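Local coordinates for transcriptional regulator (TetR/AcrR family) (Bacillus halodurans, PDB 5GPC), which binds DNA through an N-terminal helix-turn-helix domain and probably represses transcription, as other TetR-family regulators do, at residues 9-14 with 34-39; 49-54 with 112-117. All coordinates share one frame; numbering follows the deposited sequence.

Contact 1. Residues 9-14 with 34-39; sequences DQIIDA and KAAGVA. With nucleotides of chain F.
In the TetR-type DNA-binding domain, helix 6-22 lies against the end of helix 29-36 and the turn that follows it, and the methyl of A14 packs against those of A35 and A36. The CB of A14 sits 3.7 Å from both the CB of A35 and the CB of A36; A35 also touches V18 of helix 6-22. One turn earlier, I11 passes close to A36, its CG1 4.1 Å from the A36 CB; that branch stands beside the backbone N of I11, anti to the carbonyl carbon (chi1 -73°), and also reaches V38 CG2 at 4.4 Å. Alanines let the two backbones come close, with the CA atoms of I11 and A36 only 5.2 Å apart. Residues 34-39 belong to the predicted helix-turn-helix, where helix 29-36 closes in a Schellman motif: G37 is its C-prime residue, with a positive phi of 74°, and V38 N bonds back to A33 O. Past this turn the backbone meets DNA. The N-H of A39 points almost straight at the phosphate of DT7 of chain F, N to OP2 3.0 Å at 171°, while V38 CB lies 3.7 Å from the same OP2.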
loop_
_atom_site.group_PDB
_atom_site.type_symbol
_atom_site.label_atom_id
_atom_site.label_comp_id
_atom_site.label_asym_id
_atom_site.label_seq_id
_atom_site.Cartn_x
_atom_site.Cartn_y
_atom_site.Cartn_z
ATOM N N ASP A 9 -23.135 7.227 -13.357
ATOM C CA ASP A 9 -23.114 8.564 -13.934
ATOM C C ASP A 9 -23.054 9.622 -12.838
ATOM O O ASP A 9 -22.276 10.570 -12.928
ATOM C CB ASP A 9 -24.338 8.784 -14.825
ATOM C CG ASP A 9 -24.336 7.885 -16.044
ATOM O OD1 ASP A 9 -23.408 8.004 -16.873
ATOM O OD2 ASP A 9 -25.255 7.047 -16.167
ATOM N N GLN A 10 -23.878 9.441 -11.807
ATOM C CA GLN A 10 -23.892 10.313 -10.632
ATOM C C GLN A 10 -22.501 10.575 -10.079
ATOM O O GLN A 10 -22.137 11.713 -9.779
ATOM C CB GLN A 10 -24.755 9.705 -9.523
ATOM C CG GLN A 10 -26.212 10.109 -9.562
ATOM C CD GLN A 10 -27.076 9.214 -8.691
ATOM O OE1 GLN A 10 -26.576 8.511 -7.811
ATOM N NE2 GLN A 10 -28.384 9.276 -8.899
ATOM N N ILE A 11 -21.740 9.497 -9.940
ATOM C CA ILE A 11 -20.409 9.555 -9.364
ATOM C C ILE A 11 -19.436 10.314 -10.268
ATOM O O ILE A 11 -18.679 11.165 -9.798
ATOM C CB ILE A 11 -19.868 8.136 -9.084
ATOM C CG1 ILE A 11 -20.582 7.515 -7.878
ATOM C CG2 ILE A 11 -18.380 8.170 -8.818
ATOM C CD1 ILE A 11 -20.319 6.033 -7.709
ATOM N N ILE A 12 -19.462 10.020 -11.565
ATOM C CA ILE A 12 -18.567 10.694 -12.500
ATOM C C ILE A 12 -18.896 12.186 -12.583
ATOM O O ILE A 12 -17.994 13.022 -12.621
ATOM C CB ILE A 12 -18.620 10.050 -13.905
ATOM C CG1 ILE A 12 -17.963 8.666 -13.865
ATOM C CG2 ILE A 12 -17.922 10.930 -14.934
ATOM C CD1 ILE A 12 -17.598 8.103 -15.225
ATOM N N ASP A 13 -20.184 12.520 -12.582
ATOM C CA ASP A 13 -20.610 13.918 -12.552
ATOM C C ASP A 13 -20.149 14.590 -11.262
ATOM O O ASP A 13 -19.613 15.699 -11.286
ATOM C CB ASP A 13 -22.132 14.027 -12.687
ATOM C CG ASP A 13 -22.624 15.468 -12.675
ATOM O OD1 ASP A 13 -21.821 16.384 -12.395
ATOM O OD2 ASP A 13 -23.823 15.685 -12.942
ATOM N N ALA A 14 -20.366 13.911 -10.139
ATOM C CA ALA A 14 -19.962 14.424 -8.835
ATOM C C ALA A 14 -18.463 14.697 -8.791
ATOM O O ALA A 14 -18.028 15.739 -8.309
ATOM C CB ALA A 14 -20.351 13.450 -7.740
ATOM N N LYS A 34 -20.408 12.309 -1.216
ATOM C CA LYS A 34 -21.455 13.179 -0.686
ATOM C C LYS A 34 -22.098 13.963 -1.822
ATOM O O LYS A 34 -23.302 14.215 -1.818
ATOM C CB LYS A 34 -20.897 14.140 0.366
ATOM C CG LYS A 34 -21.968 14.811 1.219
ATOM C CD LYS A 34 -21.745 16.314 1.330
ATOM C CE LYS A 34 -21.901 16.995 -0.024
ATOM N NZ LYS A 34 -22.296 18.426 0.096
ATOM N N ALA A 35 -21.276 14.345 -2.794
ATOM C CA ALA A 35 -21.752 15.052 -3.975
ATOM C C ALA A 35 -22.617 14.140 -4.840
ATOM O O ALA A 35 -23.520 14.605 -5.532
ATOM C CB ALA A 35 -20.578 15.593 -4.777
ATOM N N ALA A 36 -22.339 12.841 -4.796
ATOM C CA ALA A 36 -23.091 11.874 -5.587
ATOM C C ALA A 36 -24.325 11.372 -4.842
ATOM O O ALA A 36 -25.184 10.710 -5.423
ATOM C CB ALA A 36 -22.200 10.706 -5.978
ATOM N N GLY A 37 -24.407 11.686 -3.553
ATOM C CA GLY A 37 -25.537 11.277 -2.740
ATOM C C GLY A 37 -25.516 9.803 -2.383
ATOM O O GLY A 37 -26.553 9.217 -2.072
ATOM N N VAL A 38 -24.333 9.197 -2.433
ATOM C CA VAL A 38 -24.170 7.800 -2.048
ATOM C C VAL A 38 -23.095 7.669 -0.970
ATOM O O VAL A 38 -22.319 8.596 -0.745
ATOM C CB VAL A 38 -23.803 6.912 -3.255
ATOM C CG1 VAL A 38 -24.914 6.943 -4.295
ATOM C CG2 VAL A 38 -22.484 7.359 -3.865
ATOM N N ALA A 39 -23.057 6.520 -0.303
ATOM C CA ALA A 39 -22.077 6.288 0.755
ATOM C C ALA A 39 -20.688 6.030 0.177
ATOM O O ALA A 39 -20.557 5.590 -0.966
ATOM C CB ALA A 39 -22.512 5.128 1.634
ATOM P P DT F 7 -25.958 4.069 -0.067
ATOM O OP1 DT F 7 -26.828 5.251 0.123
ATOM O OP2 DT F 7 -24.785 4.157 -0.966
ATOM O "O5'" DT F 7 -25.459 3.569 1.366
ATOM C "C5'" DT F 7 -26.414 3.175 2.340
ATOM C "C4'" DT F 7 -25.740 2.555 3.551
ATOM O "O4'" DT F 7 -25.091 1.317 3.180
ATOM C "C3'" DT F 7 -24.661 3.419 4.217
ATOM O "O3'" DT F 7 -25.013 3.652 5.571
ATOM C "C2'" DT F 7 -23.384 2.570 4.107
ATOM C "C1'" DT F 7 -23.957 1.168 3.988
ATOM N N1 DT F 7 -23.036 0.178 3.354
ATOM C C2 DT F 7 -22.625 -0.912 4.084
ATOM O O2 DT F 7 -22.973 -1.116 5.233
ATOM N N3 DT F 7 -21.787 -1.766 3.418
ATOM C C4 DT F 7 -21.328 -1.641 2.120
ATOM O O4 DT F 7 -20.574 -2.463 1.609
ATOM C C5 DT F 7 -21.796 -0.474 1.409
ATOM C C7 DT F 7 -21.364 -0.232 -0.007
ATOM C C6 DT F 7 -22.619 0.369 2.052
#

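Contact 2. Residues 49-54 with 112-117; sequences NKEDVL and NTELRL. With nucleotides of chain C.
Helix 50-62, which joins the TetR DNA-binding domain to the C-terminal regulatory domain, meets the start of helix 114-139 here, with E51 facing T113 and L54 packing on L115. E51 and T113 reach toward each other from opposite directions. The CG of E51 is anti to the backbone N (chi1 -154°) and the chain bends at chi2, bringing OE2 to this helix start. As modelled, T113 OG1 donates a hydrogen bond to OE2, whose exact place is unsure, and the N-H groups of E114 and L115 give the same atom two weak bonds, E114 N at 3.1 Å and L115 N at 3.4 Å. The helix end would probably help to stabilise the negative charge, whereas the nearby E114 carboxylate probably works against it: the planes of the two carboxylates stand 71° apart, with E51 OE1 4.1 Å from E114 OE1. With E51 replaced by an alanine, the T113 hydroxyl and the two N-H groups would probably lose their shared partner across the domain junction. Next door, K50 binds DNA of chain C, its backbone N reaching DT13 OP2 at 2.9 Å and its extended side chain carrying NZ to DA12 OP1. L54, with I19 and Y24 nearby, makes the apolar half of the contact, its CB 3.8 Å from L115 CD2.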
loop_
_atom_site.group_PDB
_atom_site.type_symbol
_atom_site.label_atom_id
_atom_site.label_comp_id
_atom_site.label_asym_id
_atom_site.label_seq_id
_atom_site.Cartn_x
_atom_site.Cartn_y
_atom_site.Cartn_z
ATOM N N ASN A 49 -10.491 1.890 -8.099
ATOM C CA ASN A 49 -9.879 2.859 -7.197
ATOM C C ASN A 49 -10.565 4.211 -7.250
ATOM O O ASN A 49 -11.582 4.390 -7.925
ATOM C CB ASN A 49 -8.400 3.064 -7.524
ATOM C CG ASN A 49 -7.694 1.781 -7.885
ATOM O OD1 ASN A 49 -8.204 0.691 -7.653
ATOM N ND2 ASN A 49 -6.498 1.908 -8.451
ATOM N N LYS A 50 -9.982 5.162 -6.530
ATOM C CA LYS A 50 -10.292 6.565 -6.719
ATOM C C LYS A 50 -9.767 6.973 -8.084
ATOM O O LYS A 50 -10.357 7.802 -8.777
ATOM C CB LYS A 50 -9.659 7.417 -5.619
ATOM C CG LYS A 50 -9.835 8.919 -5.815
ATOM C CD LYS A 50 -9.117 9.693 -4.720
ATOM C CE LYS A 50 -9.479 11.171 -4.733
ATOM N NZ LYS A 50 -8.674 11.936 -3.736
ATOM N N GLU A 51 -8.652 6.361 -8.465
ATOM C CA GLU A 51 -7.994 6.670 -9.722
ATOM C C GLU A 51 -8.759 6.110 -10.914
ATOM O O GLU A 51 -8.680 6.649 -12.016
ATOM C CB GLU A 51 -6.568 6.128 -9.718
ATOM C CG GLU A 51 -5.632 6.883 -10.632
ATOM C CD GLU A 51 -4.587 5.984 -11.245
ATOM O OE1 GLU A 51 -4.897 4.803 -11.503
ATOM O OE2 GLU A 51 -3.456 6.456 -11.468
ATOM N N ASP A 52 -9.495 5.026 -10.696
ATOM C CA ASP A 52 -10.325 4.467 -11.754
ATOM C C ASP A 52 -11.505 5.395 -12.019
ATOM O O ASP A 52 -11.995 5.485 -13.145
ATOM C CB ASP A 52 -10.818 3.068 -11.393
ATOM C CG ASP A 52 -11.624 2.433 -12.509
ATOM O OD1 ASP A 52 -11.246 2.608 -13.687
ATOM O OD2 ASP A 52 -12.637 1.767 -12.212
ATOM N N VAL A 53 -11.957 6.080 -10.973
ATOM C CA VAL A 53 -12.975 7.109 -11.125
ATOM C C VAL A 53 -12.412 8.231 -11.987
ATOM O O VAL A 53 -13.090 8.752 -12.871
ATOM C CB VAL A 53 -13.432 7.680 -9.764
ATOM C CG1 VAL A 53 -14.448 8.800 -9.966
ATOM C CG2 VAL A 53 -14.004 6.582 -8.886
ATOM N N LEU A 54 -11.156 8.580 -11.731
ATOM C CA LEU A 54 -10.480 9.645 -12.461
ATOM C C LEU A 54 -10.121 9.241 -13.887
ATOM O O LEU A 54 -10.007 10.092 -14.768
ATOM C CB LEU A 54 -9.223 10.078 -11.710
ATOM C CG LEU A 54 -9.483 11.150 -10.656
ATOM C CD1 LEU A 54 -8.269 11.363 -9.774
ATOM C CD2 LEU A 54 -9.866 12.434 -11.357
ATOM N N ASN A 112 0.853 11.563 -12.684
ATOM C CA ASN A 112 2.079 10.891 -13.072
ATOM C C ASN A 112 1.829 9.395 -13.044
ATOM O O ASN A 112 2.682 8.587 -13.412
ATOM C CB ASN A 112 3.213 11.259 -12.127
ATOM C CG ASN A 112 2.767 11.294 -10.683
ATOM O OD1 ASN A 112 1.586 11.481 -10.385
ATOM N ND2 ASN A 112 3.706 11.077 -9.778
ATOM N N THR A 113 0.628 9.051 -12.594
ATOM C CA THR A 113 0.209 7.673 -12.399
ATOM C C THR A 113 -0.327 7.066 -13.694
ATOM O O THR A 113 0.098 7.450 -14.782
ATOM C CB THR A 113 -0.863 7.594 -11.306
ATOM O OG1 THR A 113 -1.922 8.509 -11.616
ATOM C CG2 THR A 113 -0.271 7.976 -9.958
ATOM N N GLU A 114 -1.257 6.121 -13.582
ATOM C CA GLU A 114 -1.829 5.491 -14.770
ATOM C C GLU A 114 -2.791 6.445 -15.471
ATOM O O GLU A 114 -3.074 6.296 -16.661
ATOM C CB GLU A 114 -2.545 4.182 -14.418
ATOM C CG GLU A 114 -3.071 3.434 -15.642
ATOM C CD GLU A 114 -3.732 2.115 -15.305
ATOM O OE1 GLU A 114 -3.818 1.777 -14.107
ATOM O OE2 GLU A 114 -4.167 1.415 -16.245
ATOM N N LEU A 115 -3.295 7.428 -14.733
ATOM C CA LEU A 115 -4.120 8.463 -15.338
ATOM C C LEU A 115 -3.301 9.183 -16.404
ATOM O O LEU A 115 -3.787 9.443 -17.503
ATOM C CB LEU A 115 -4.632 9.445 -14.284
ATOM C CG LEU A 115 -5.637 10.487 -14.783
ATOM C CD1 LEU A 115 -6.785 9.818 -15.519
ATOM C CD2 LEU A 115 -6.157 11.332 -13.630
ATOM N N ARG A 116 -2.046 9.477 -16.071
ATOM C CA ARG A 116 -1.105 10.082 -17.008
ATOM C C ARG A 116 -0.949 9.218 -18.258
ATOM O O ARG A 116 -0.837 9.734 -19.370
ATOM C CB ARG A 116 0.254 10.290 -16.336
ATOM C CG ARG A 116 1.199 11.224 -17.075
ATOM C CD ARG A 116 0.678 12.653 -17.095
ATOM N NE ARG A 116 0.015 12.984 -18.352
ATOM C CZ ARG A 116 -0.464 14.188 -18.648
ATOM N NH1 ARG A 116 -0.353 15.180 -17.775
ATOM N NH2 ARG A 116 -1.052 14.402 -19.816
ATOM N N LEU A 117 -0.941 7.901 -18.065
ATOM C CA LEU A 117 -0.904 6.957 -19.178
ATOM C C LEU A 117 -2.139 7.117 -20.058
ATOM O O LEU A 117 -2.031 7.273 -21.273
ATOM C CB LEU A 117 -0.818 5.513 -18.671
ATOM C CG LEU A 117 0.411 5.056 -17.882
ATOM C CD1 LEU A 117 0.187 3.656 -17.330
ATOM C CD2 LEU A 117 1.657 5.093 -18.750
ATOM P P DT C 13 -7.985 3.839 -3.172
ATOM O OP1 DT C 13 -6.913 3.299 -4.040
ATOM O OP2 DT C 13 -9.159 4.505 -3.777
ATOM O "O5'" DT C 13 -8.522 2.666 -2.232
ATOM C "C5'" DT C 13 -7.658 2.094 -1.268
ATOM C "C4'" DT C 13 -8.443 1.278 -0.262
ATOM O "O4'" DT C 13 -9.131 2.156 0.644
ATOM C "C3'" DT C 13 -9.519 0.376 -0.866
ATOM O "O3'" DT C 13 -9.092 -0.975 -0.791
ATOM C "C2'" DT C 13 -10.777 0.638 -0.008
ATOM C "C1'" DT C 13 -10.245 1.478 1.149
ATOM N N1 DT C 13 -11.212 2.492 1.669
ATOM C C2 DT C 13 -11.758 2.321 2.919
ATOM O O2 DT C 13 -11.508 1.367 3.633
ATOM N N3 DT C 13 -12.620 3.311 3.307
ATOM C C4 DT C 13 -12.980 4.435 2.588
ATOM O O4 DT C 13 -13.765 5.272 3.024
ATOM C C5 DT C 13 -12.366 4.558 1.288
ATOM C C7 DT C 13 -12.680 5.737 0.418
ATOM C C6 DT C 13 -11.519 3.593 0.896
ATOM P P DA C 12 -8.674 10.366 -0.309
ATOM O OP1 DA C 12 -8.177 11.372 -1.273
ATOM O OP2 DA C 12 -10.051 10.467 0.221
ATOM O "O5'" DA C 12 -8.499 8.913 -0.954
ATOM C "C5'" DA C 12 -7.208 8.471 -1.360
ATOM C "C4'" DA C 12 -7.012 6.995 -1.054
ATOM O "O4'" DA C 12 -7.183 6.766 0.368
ATOM C "C3'" DA C 12 -7.980 6.052 -1.758
ATOM O "O3'" DA C 12 -7.304 4.863 -2.139
ATOM C "C2'" DA C 12 -9.042 5.783 -0.693
ATOM C "C1'" DA C 12 -8.229 5.842 0.594
ATOM N N9 DA C 12 -9.000 6.304 1.745
ATOM C C8 DA C 12 -9.790 7.418 1.812
ATOM N N7 DA C 12 -10.364 7.592 2.978
ATOM C C5 DA C 12 -9.919 6.518 3.730
ATOM C C6 DA C 12 -10.165 6.124 5.062
ATOM N N6 DA C 12 -10.958 6.805 5.896
ATOM N N1 DA C 12 -9.563 5.000 5.502
ATOM C C2 DA C 12 -8.771 4.321 4.664
ATOM N N3 DA C 12 -8.463 4.592 3.396
ATOM C C4 DA C 12 -9.076 5.714 2.986
#

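Overall arrangement
Contact 1 lies wholly inside the DNA-binding domain, whereas contact 2 ties that domain to the C-terminal one, their centres about 18 Å apart. Both are partly buried: half the touching residues of contact 1 are buried and none exposed, while contact 2 sets buried leucines beside an exposed T113. The first is mainly apolar, alanine methyls with isoleucine and valine branches and a glutamine amide at its edge; the second combines a carboxylate at a helix start with a leucine pair. Each presents a backbone N-H to a DNA phosphate, contact 2 adding a lysine. I11 CG2 and V53 CG1, 4.1 Å apart, join the two, so helix 6-22 packs against helices 29-36 and 50-62.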